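Local coordinates for putative hydrolase (Burkholderia cenocepacia, PDB 4X00), which probably hydrolyses ester bonds as an aryl esterase-like member of the alpha/beta hydrolase superfamily, its substrate not being established, at residues 47-52 against 261-266; 51-56 against 268-273. All coordinates share one frame; numbering follows the deposited sequence. Where two conformers were deposited one is given.

Overall arrangement
Both contacts start from the short helix 51-54 and lie on the same side of the chain's centre, their centres about 7 Å apart. Contact 1 (47-52 with 261-266) engages the short helix 261-264, which follows His259 of a probable Ser112-His259-Asp230 triad; contact 2 (51-56 with 268-273) takes up the first turns of the next helix, 266-280. Lys52 serves both, its amine in contact 1 and its carbonyl in contact 2. The two also touch directly: Gln53 NE2 lies 3.0 Å from Phe262 O, a probable hydrogen bond, and Phe262 CA packs 3.6 Å from Phe269 CG. Contact 1, centred about 11 Å from the chain's centre, is the deeper; contact 2 lies about 15 Å out.

Contact 1 of 2, residues 47-52 against 261-266; sequences RLNWSK and PFLEEP. With EDO (1,2-ethanediol), chain F.
Phe262 takes the crowded first torsion (chi1 54°), its CG between the backbone N and the carbonyl carbon, and so presents one ring face to the indole of Trp50, whose CG is anti to the carbonyl carbon. Trp50 CZ3 sits over that face, offset toward the rim, 3.7 Å from Phe262 CG. The six-membered ring of Trp50 and the Phe262 ring have planes 38° apart, an oblique pairing. At the edge of the same phenyl ring, near its plane, Asn49 O approaches Phe262 CE2 to 3.2 Å, while the side-chain OD1 of Asn49 accepts from Ser46 N. In the alpha/beta hydrolase fold this joins the loop after strand 36-40 to the helix after the probable catalytic His259; the indole of Trp50 also leans on Val109 and Trp111 of the strand leading to the presumed nucleophile elbow. Farther out, Lys52 runs extended beyond CG, with CD 3.6 Å from Pro266 CB and CE 3.7 Å from Leu263 CD2. Its chain crosses Leu263 at about a right angle and Pro266 obliquely. The amine NZ then donates to Leu263 O at 2.8 Å, in the carbonyl plane and on a lone pair, with a C=O...N angle of 140°. Beside Leu263 CD2, an ethanediol, probably from the crystallisation liquor, hydrogen-bonds through O1 to Ser51 OG (2.7 Å) and through O2 to Leu48 O.

Contact 2 of 2, residues 51-56 against 268-273; sequences SKQLQD and RFNRDL. With EDO (1,2-ethanediol), chain H; EDO (1,2-ethanediol), chain F.
Two helical segments of the alpha/beta hydrolase fold, the short helix 51-54 and the start of the C-terminal helix 266-280, meet here through one buried carboxamide, that of Asn270. Hydrogen bonds carry the contact. With CG anti to the carbonyl carbon (chi1 -68°), Asn270 points its amide at the other segment and uses both ends of it. Its ND2 donates twice, to Lys52 O at 3.1 Å and to Asp56 OD2 at 2.8 Å, both partners lying close to the amide plane. Lys52 O is met from above its carbonyl plane, whereas Asp56 OD2 offers its anti lone pair. Asp56 and Asn270 reach tip to tip, and the other carboxylate oxygen, OD1, accepts from Arg58 N. Asn270 OD1 in turn receives Gln53 NE2 at 2.9 Å, on a lone pair and nearly straight, the N-H...O angle being 160°. Three bonds thus grip the Asn270 amide and fix which end carries the nitrogen.

Van der Waals packing lies beneath this polar layer. Gln53, bent at chi2, folds its amide beside Phe269, whose CG is anti to the backbone N; the two side chains cross at about a right angle, with the amide plane 76° from the ring plane. Phe269 rests in turn on Val136 and Leu273 on Val134, side chains of strand 132-136, so the helix is seated on the central sheet.

The closest approach of Gln53 to the ring is NE2 to Phe269 CD2, 3.6 Å, made by the same nitrogen that donates to Asn270 OD1.

Contact 1 of 2, residues 47-52 against 261-266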
ATOM      1  N   ARG A  47      -9.679  -0.015  -0.643  1.00  7.47           N
ATOM      2  CA  ARG A  47      -9.792   1.347  -0.137  1.00  7.42           C
ATOM      3  C   ARG A  47     -10.292   1.382   1.305  1.00  8.02           C
ATOM      4  O   ARG A  47     -10.001   2.356   2.003  1.00  9.40           O
ATOM      5  CB  ARG A  47     -10.732   2.178  -1.027  1.00  8.29           C
ATOM      6  CG  ARG A  47     -12.203   2.128  -0.695  1.00  8.45           C
ATOM      7  CD  ARG A  47     -12.860   0.766  -0.942  1.00  8.23           C
ATOM      8  NE  ARG A  47     -13.048   0.384  -2.346  1.00  8.60           N
ATOM      9  CZ  ARG A  47     -14.144   0.624  -3.058  1.00  8.82           C
ATOM     10  NH1 ARG A  47     -15.147   1.352  -2.567  1.00 10.38           N
ATOM     11  NH2 ARG A  47     -14.221   0.122  -4.287  1.00  9.00           N
ATOM     12  N   LEU A  48     -11.015   0.351   1.760  1.00  7.74           N
ATOM     13  CA  LEU A  48     -11.546   0.348   3.131  1.00  8.30           C
ATOM     14  C   LEU A  48     -10.470   0.409   4.187  1.00  8.05           C
ATOM     15  O   LEU A  48     -10.756   0.847   5.314  1.00  9.31           O
ATOM     16  CB  LEU A  48     -12.406  -0.909   3.388  1.00  9.08           C
ATOM     17  CG  LEU A  48     -13.645  -0.977   2.495  1.00 10.24           C
ATOM     18  CD1 LEU A  48     -14.454  -2.233   2.843  1.00 10.26           C
ATOM     19  CD2 LEU A  48     -14.529   0.284   2.528  1.00 11.49           C
ATOM     20  N   ASN A  49      -9.245  -0.004   3.859  1.00  8.15           N
ATOM     21  CA  ASN A  49      -8.172   0.086   4.852  1.00  8.48           C
ATOM     22  C   ASN A  49      -7.914   1.490   5.358  1.00  8.55           C
ATOM     23  O   ASN A  49      -7.398   1.638   6.449  1.00  9.04           O
ATOM     24  CB  ASN A  49      -6.873  -0.458   4.281  1.00 10.79           C
ATOM     25  CG  ASN A  49      -6.899  -1.934   4.106  1.00 13.81           C
ATOM     26  OD1 ASN A  49      -6.734  -2.422   2.988  1.00 17.08           O
ATOM     27  ND2 ASN A  49      -7.058  -2.666   5.187  1.00 12.43           N
ATOM     28  N   TRP A  50      -8.263   2.498   4.552  1.00  7.92           N
ATOM     29  CA  TRP A  50      -7.865   3.879   4.836  1.00  8.25           C
ATOM     30  C   TRP A  50      -8.945   4.699   5.526  1.00  9.06           C
ATOM     31  O   TRP A  50      -8.825   5.913   5.630  1.00  9.19           O
ATOM     32  CB  TRP A  50      -7.442   4.560   3.538  1.00  9.21           C
ATOM     33  CG  TRP A  50      -6.292   3.899   2.859  1.00  8.47           C
ATOM     34  CD1 TRP A  50      -6.312   3.238   1.647  1.00  8.32           C
ATOM     35  CD2 TRP A  50      -4.954   3.796   3.351  1.00  7.85           C
ATOM     36  NE1 TRP A  50      -5.062   2.754   1.361  1.00  8.19           N
ATOM     37  CE2 TRP A  50      -4.198   3.110   2.373  1.00  8.09           C
ATOM     38  CE3 TRP A  50      -4.298   4.286   4.499  1.00  8.64           C
ATOM     39  CZ2 TRP A  50      -2.813   2.883   2.512  1.00  8.44           C
ATOM     40  CZ3 TRP A  50      -2.931   4.050   4.639  1.00  8.96           C
ATOM     41  CH2 TRP A  50      -2.208   3.353   3.661  1.00  8.93           C
ATOM     42  N   SER A  51      -9.966   4.051   6.068  1.00  9.65           N
ATOM     43  CA  SER A  51     -11.106   4.763   6.644  0.76 11.08           C
ATOM     44  C   SER A  51     -10.732   5.760   7.751  1.00 10.97           C
ATOM     45  O   SER A  51     -11.327   6.834   7.857  1.00 11.68           O
ATOM     46  CB  SER A  51     -12.133   3.782   7.196  0.76 12.88           C
ATOM     47  OG  SER A  51     -11.620   3.126   8.328  0.76 14.81           O
ATOM     48  N   LYS A  52      -9.755   5.419   8.591  1.00 10.72           N
ATOM     49  CA  LYS A  52      -9.425   6.328   9.692  0.76 11.19           C
ATOM     50  C   LYS A  52      -8.653   7.549   9.224  1.00 11.01           C
ATOM     51  O   LYS A  52      -8.553   8.550   9.954  1.00 11.90           O
ATOM     52  CB  LYS A  52      -8.639   5.599  10.778  0.76 12.47           C
ATOM     53  CG  LYS A  52      -9.432   4.461  11.401  0.76 14.19           C
ATOM     54  CD  LYS A  52      -8.747   3.952  12.619  0.76 17.62           C
ATOM     55  CE  LYS A  52      -9.416   2.697  13.138  0.76 20.14           C
ATOM     56  NZ  LYS A  52      -8.639   2.186  14.283  0.76 21.57           N
ATOM     57  N   PRO A 261      -0.054   0.321  11.188  1.00  8.28           N
ATOM     58  CA  PRO A 261      -0.070   1.441  12.143  1.00  8.57           C
ATOM     59  C   PRO A 261      -1.118   2.511  11.829  1.00  8.72           C
ATOM     60  O   PRO A 261      -1.510   3.236  12.743  1.00  8.90           O
ATOM     61  CB  PRO A 261       1.364   2.020  12.041  1.00  9.05           C
ATOM     62  CG  PRO A 261       1.881   1.547  10.718  1.00  8.58           C
ATOM     63  CD  PRO A 261       1.256   0.163  10.549  1.00  8.03           C
ATOM     64  N   PHE A 262      -1.515   2.667  10.574  1.00  8.30           N
ATOM     65  CA  PHE A 262      -2.536   3.648  10.202  1.00  8.38           C
ATOM     66  C   PHE A 262      -3.906   3.277  10.800  1.00  8.80           C
ATOM     67  O   PHE A 262      -4.777   4.159  10.956  1.00  9.49           O
ATOM     68  CB  PHE A 262      -2.631   3.770   8.669  1.00  8.95           C
ATOM     69  CG  PHE A 262      -2.854   2.436   7.988  1.00  8.61           C
ATOM     70  CD1 PHE A 262      -1.781   1.595   7.679  1.00  8.67           C
ATOM     71  CD2 PHE A 262      -4.163   2.005   7.736  1.00  9.78           C
ATOM     72  CE1 PHE A 262      -2.005   0.345   7.096  1.00  9.10           C
ATOM     73  CE2 PHE A 262      -4.398   0.762   7.168  1.00  9.44           C
ATOM     74  CZ  PHE A 262      -3.311  -0.072   6.850  1.00  9.82           C
ATOM     75  N   LEU A 263      -4.095   1.992  11.136  1.00  8.72           N
ATOM     76  CA  LEU A 263      -5.303   1.551  11.837  1.00  9.11           C
ATOM     77  C   LEU A 263      -5.035   1.428  13.324  1.00  9.56           C
ATOM     78  O   LEU A 263      -5.908   1.731  14.141  1.00 10.84           O
ATOM     79  CB  LEU A 263      -5.786   0.194  11.280  1.00  9.27           C
ATOM     80  CG  LEU A 263      -6.596   0.327   9.978  1.00 11.21           C
ATOM     81  CD1 LEU A 263      -6.683  -1.049   9.270  1.00 11.66           C
ATOM     82  CD2 LEU A 263      -7.990   0.901  10.221  1.00 12.87           C
ATOM     83  N   GLU A 264      -3.830   0.976  13.680  1.00  8.69           N
ATOM     84  CA  GLU A 264      -3.520   0.702  15.099  1.00  9.39           C
ATOM     85  C   GLU A 264      -3.254   1.951  15.942  1.00  9.35           C
ATOM     86  O   GLU A 264      -3.603   1.980  17.141  1.00 11.00           O
ATOM     87  CB  GLU A 264      -2.319  -0.235  15.209  1.00  9.49           C
ATOM     88  CG  GLU A 264      -2.592  -1.612  14.554  1.00 11.16           C
ATOM     89  CD  GLU A 264      -1.382  -2.513  14.544  1.00 13.23           C
ATOM     90  OE1 GLU A 264      -0.931  -2.915  15.625  1.00 13.91           O
ATOM     91  OE2 GLU A 264      -0.873  -2.840  13.449  1.00 14.29           O
ATOM     92  N   GLU A 265      -2.616   2.947  15.341  1.00  9.31           N
ATOM     93  CA  GLU A 265      -2.302   4.217  15.993  1.00  9.33           C
ATOM     94  C   GLU A 265      -2.704   5.351  15.050  1.00  8.93           C
ATOM     95  O   GLU A 265      -1.845   6.067  14.518  1.00  9.16           O
ATOM     96  CB  GLU A 265      -0.808   4.285  16.343  1.00 10.36           C
ATOM     97  CG  GLU A 265      -0.413   3.310  17.443  1.00 11.29           C
ATOM     98  CD  GLU A 265       1.031   3.473  17.887  1.00 12.20           C
ATOM     99  OE1 GLU A 265       1.428   4.582  18.293  1.00 12.81           O
ATOM    100  OE2 GLU A 265       1.786   2.481  17.856  1.00 12.77           O
ATOM    101  N   PRO A 266      -4.008   5.505  14.809  1.00  8.59           N
ATOM    102  CA  PRO A 266      -4.443   6.386  13.713  1.00  8.70           C
ATOM    103  C   PRO A 266      -4.208   7.861  14.014  1.00  8.69           C
ATOM    104  O   PRO A 266      -3.919   8.605  13.072  1.00  9.86           O
ATOM    105  CB  PRO A 266      -5.951   6.065  13.601  1.00  9.19           C
ATOM    106  CG  PRO A 266      -6.339   5.593  14.971  1.00 10.02           C
ATOM    107  CD  PRO A 266      -5.138   4.808  15.460  1.00  9.63           C
TER
HETATM  108  C1  EDO F 302     -11.105  -0.178   8.478  1.00 24.14           C
HETATM  109  O1  EDO F 302     -11.501   0.694   9.544  1.00 28.92           O
HETATM  110  C2  EDO F 302     -12.356  -0.722   7.800  1.00 25.82           C
HETATM  111  O2  EDO F 302     -12.964   0.309   7.006  1.00 25.59           O

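Contact 2 of 2, residues 51-56 against 268-273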
ATOM      1  N   SER A  51      -9.966   4.051   6.068  1.00  9.65           N
ATOM      2  CA  SER A  51     -11.106   4.763   6.644  0.76 11.08           C
ATOM      3  C   SER A  51     -10.732   5.760   7.751  1.00 10.97           C
ATOM      4  O   SER A  51     -11.327   6.834   7.857  1.00 11.68           O
ATOM      5  CB  SER A  51     -12.133   3.782   7.196  0.76 12.88           C
ATOM      6  OG  SER A  51     -11.620   3.126   8.328  0.76 14.81           O
ATOM      7  N   LYS A  52      -9.755   5.419   8.591  1.00 10.72           N
ATOM      8  CA  LYS A  52      -9.425   6.328   9.692  0.76 11.19           C
ATOM      9  C   LYS A  52      -8.653   7.549   9.224  1.00 11.01           C
ATOM     10  O   LYS A  52      -8.553   8.550   9.954  1.00 11.90           O
ATOM     11  CB  LYS A  52      -8.639   5.599  10.778  0.76 12.47           C
ATOM     12  CG  LYS A  52      -9.432   4.461  11.401  0.76 14.19           C
ATOM     13  CD  LYS A  52      -8.747   3.952  12.619  0.76 17.62           C
ATOM     14  CE  LYS A  52      -9.416   2.697  13.138  0.76 20.14           C
ATOM     15  NZ  LYS A  52      -8.639   2.186  14.283  0.76 21.57           N
ATOM     16  N   GLN A  53      -8.085   7.480   8.028  1.00 10.02           N
ATOM     17  CA  GLN A  53      -7.464   8.663   7.410  1.00  9.82           C
ATOM     18  C   GLN A  53      -8.560   9.497   6.738  1.00 11.02           C
ATOM     19  O   GLN A  53      -8.641  10.720   6.944  1.00 12.33           O
ATOM     20  CB  GLN A  53      -6.383   8.266   6.395  1.00  8.94           C
ATOM     21  CG  GLN A  53      -5.108   7.716   7.046  1.00  8.90           C
ATOM     22  CD  GLN A  53      -5.330   6.463   7.880  1.00  8.67           C
ATOM     23  OE1 GLN A  53      -5.728   5.423   7.332  1.00  9.30           O
ATOM     24  NE2 GLN A  53      -5.058   6.529   9.197  1.00  8.66           N
ATOM     25  N   LEU A  54      -9.412   8.857   5.941  1.00 12.37           N
ATOM     26  CA  LEU A  54     -10.436   9.612   5.216  1.00 14.06           C
ATOM     27  C   LEU A  54     -11.458  10.288   6.114  1.00 16.05           C
ATOM     28  O   LEU A  54     -12.034  11.305   5.735  1.00 17.31           O
ATOM     29  CB  LEU A  54     -11.185   8.697   4.248  1.00 16.35           C
ATOM     30  CG  LEU A  54     -10.290   7.879   3.337  1.00 18.04           C
ATOM     31  CD1 LEU A  54     -11.125   6.896   2.536  1.00 19.53           C
ATOM     32  CD2 LEU A  54      -9.493   8.833   2.429  1.00 18.02           C
ATOM     33  N   GLN A  55     -11.695   9.722   7.286  1.00 16.40           N
ATOM     34  CA  GLN A  55     -12.677  10.284   8.210  1.00 18.79           C
ATOM     35  C   GLN A  55     -12.150  11.366   9.139  1.00 18.26           C
ATOM     36  O   GLN A  55     -12.920  11.957   9.877  1.00 18.93           O
ATOM     37  CB  GLN A  55     -13.279   9.163   9.069  1.00 23.06           C
ATOM     38  CG  GLN A  55     -14.119   8.159   8.285  1.00 28.06           C
ATOM     39  CD  GLN A  55     -14.397   6.883   9.079  1.00 32.21           C
ATOM     40  OE1 GLN A  55     -13.951   6.734  10.224  1.00 33.43           O
ATOM     41  NE2 GLN A  55     -15.132   5.952   8.469  1.00 34.48           N
ATOM     42  N   ASP A  56     -10.845  11.621   9.125  1.00 16.41           N
ATOM     43  CA  ASP A  56     -10.253  12.578  10.053  1.00 16.68           C
ATOM     44  C   ASP A  56     -10.458  14.005   9.559  1.00 18.13           C
ATOM     45  O   ASP A  56      -9.960  14.356   8.503  1.00 17.79           O
ATOM     46  CB  ASP A  56      -8.768  12.269  10.220  1.00 16.85           C
ATOM     47  CG  ASP A  56      -8.134  13.053  11.362  1.00 17.84           C
ATOM     48  OD1 ASP A  56      -8.666  14.109  11.725  1.00 18.35           O
ATOM     49  OD2 ASP A  56      -7.084  12.639  11.880  1.00 17.81           O
ATOM     50  N   ARG A 268      -1.726   9.218  15.791  1.00  9.21           N
ATOM     51  CA  ARG A 268      -0.305   9.417  15.543  1.00  8.81           C
ATOM     52  C   ARG A 268       0.017   9.354  14.049  1.00  8.91           C
ATOM     53  O   ARG A 268       0.727  10.220  13.514  1.00  9.20           O
ATOM     54  CB  ARG A 268       0.500   8.372  16.316  1.00  9.91           C
ATOM     55  CG  ARG A 268       1.987   8.429  16.129  1.00 10.33           C
ATOM     56  CD  ARG A 268       2.636   7.284  16.879  1.00 10.65           C
ATOM     57  NE  ARG A 268       4.087   7.298  16.785  1.00 10.83           N
ATOM     58  CZ  ARG A 268       4.850   6.350  17.310  1.00 11.07           C
ATOM     59  NH1 ARG A 268       4.280   5.324  17.993  1.00 11.08           N
ATOM     60  NH2 ARG A 268       6.177   6.437  17.206  1.00 12.26           N
ATOM     61  N   PHE A 269      -0.557   8.368  13.361  1.00  8.49           N
ATOM     62  CA  PHE A 269      -0.291   8.232  11.936  1.00  8.61           C
ATOM     63  C   PHE A 269      -0.743   9.465  11.171  1.00  8.53           C
ATOM     64  O   PHE A 269      -0.017   9.963  10.310  1.00  8.64           O
ATOM     65  CB  PHE A 269      -0.977   6.978  11.394  1.00  8.42           C
ATOM     66  CG  PHE A 269      -0.705   6.754   9.928  1.00  8.75           C
ATOM     67  CD1 PHE A 269       0.438   6.088   9.526  1.00  9.20           C
ATOM     68  CD2 PHE A 269      -1.550   7.291   8.970  1.00  8.09           C
ATOM     69  CE1 PHE A 269       0.724   5.919   8.179  1.00  9.79           C
ATOM     70  CE2 PHE A 269      -1.266   7.117   7.613  1.00  8.62           C
ATOM     71  CZ  PHE A 269      -0.119   6.471   7.236  1.00  8.86           C
ATOM     72  N   ASN A 270      -1.945   9.949  11.473  1.00  8.50           N
ATOM     73  CA  ASN A 270      -2.481  11.078  10.724  1.00  9.00           C
ATOM     74  C   ASN A 270      -1.691  12.343  11.002  1.00  9.20           C
ATOM     75  O   ASN A 270      -1.557  13.202  10.120  1.00 10.47           O
ATOM     76  CB  ASN A 270      -3.951  11.293  11.058  1.00  9.77           C
ATOM     77  CG  ASN A 270      -4.820  10.165  10.553  1.00  9.39           C
ATOM     78  OD1 ASN A 270      -4.349   9.300   9.801  1.00  9.59           O
ATOM     79  ND2 ASN A 270      -6.095  10.191  10.920  1.00 10.94           N
ATOM     80  N   ARG A 271      -1.206  12.484  12.237  1.00  9.81           N
ATOM     81  CA  ARG A 271      -0.297  13.577  12.579  1.00  9.43           C
ATOM     82  C   ARG A 271       1.000  13.483  11.757  1.00  9.54           C
ATOM     83  O   ARG A 271       1.419  14.452  11.115  1.00  9.96           O
ATOM     84  CB  ARG A 271       0.013  13.522  14.085  1.00  9.64           C
ATOM     85  CG  ARG A 271       0.841  14.722  14.552  1.00 10.31           C
ATOM     86  CD  ARG A 271       1.520  14.423  15.906  1.00 10.45           C
ATOM     87  NE  ARG A 271       2.619  13.484  15.721  1.00 10.42           N
ATOM     88  CZ  ARG A 271       2.934  12.479  16.550  1.00  9.86           C
ATOM     89  NH1 ARG A 271       2.256  12.286  17.680  1.00 10.49           N
ATOM     90  NH2 ARG A 271       3.931  11.656  16.248  1.00 10.76           N
ATOM     91  N   ASP A 272       1.630  12.301  11.760  1.00  9.11           N
ATOM     92  CA  ASP A 272       2.855  12.125  10.982  1.00 10.04           C
ATOM     93  C   ASP A 272       2.625  12.363   9.493  1.00 10.13           C
ATOM     94  O   ASP A 272       3.472  12.963   8.820  1.00 10.22           O
ATOM     95  CB  ASP A 272       3.408  10.717  11.209  1.00 10.14           C
ATOM     96  CG  ASP A 272       4.098  10.546  12.548  1.00 11.12           C
ATOM     97  OD1 ASP A 272       4.464  11.554  13.221  1.00 11.92           O
ATOM     98  OD2 ASP A 272       4.309   9.381  12.923  1.00 11.66           O
ATOM     99  N   LEU A 273       1.496  11.896   8.970  1.00  8.93           N
ATOM    100  CA  LEU A 273       1.219  12.050   7.542  1.00  9.07           C
ATOM    101  C   LEU A 273       1.021  13.514   7.195  1.00  9.73           C
ATOM    102  O   LEU A 273       1.635  14.031   6.239  1.00  9.64           O
ATOM    103  CB  LEU A 273      -0.012  11.227   7.148  1.00 10.49           C
ATOM    104  CG  LEU A 273      -0.461  11.434   5.698  1.00 11.38           C
ATOM    105  CD1 LEU A 273       0.681  11.086   4.690  1.00 12.29           C
ATOM    106  CD2 LEU A 273      -1.706  10.591   5.407  1.00 11.51           C
TER
HETATM  107  C1  EDO H 304       7.784   8.770  15.993  1.00 30.91           C
HETATM  108  O1  EDO H 304       7.371   9.169  17.320  1.00 24.06           O
HETATM  109  C2  EDO H 304       6.848   9.290  14.905  1.00 27.90           C
HETATM  110  O2  EDO H 304       5.472   9.169  15.276  1.00 13.68           O
HETATM  111  C1  EDO F 302     -11.105  -0.178   8.478  1.00 24.14           C
HETATM  112  O1  EDO F 302     -11.501   0.694   9.544  1.00 28.92           O
HETATM  113  C2  EDO F 302     -12.356  -0.722   7.800  1.00 25.82           C
HETATM  114  O2  EDO F 302     -12.964   0.309   7.006  1.00 25.59           O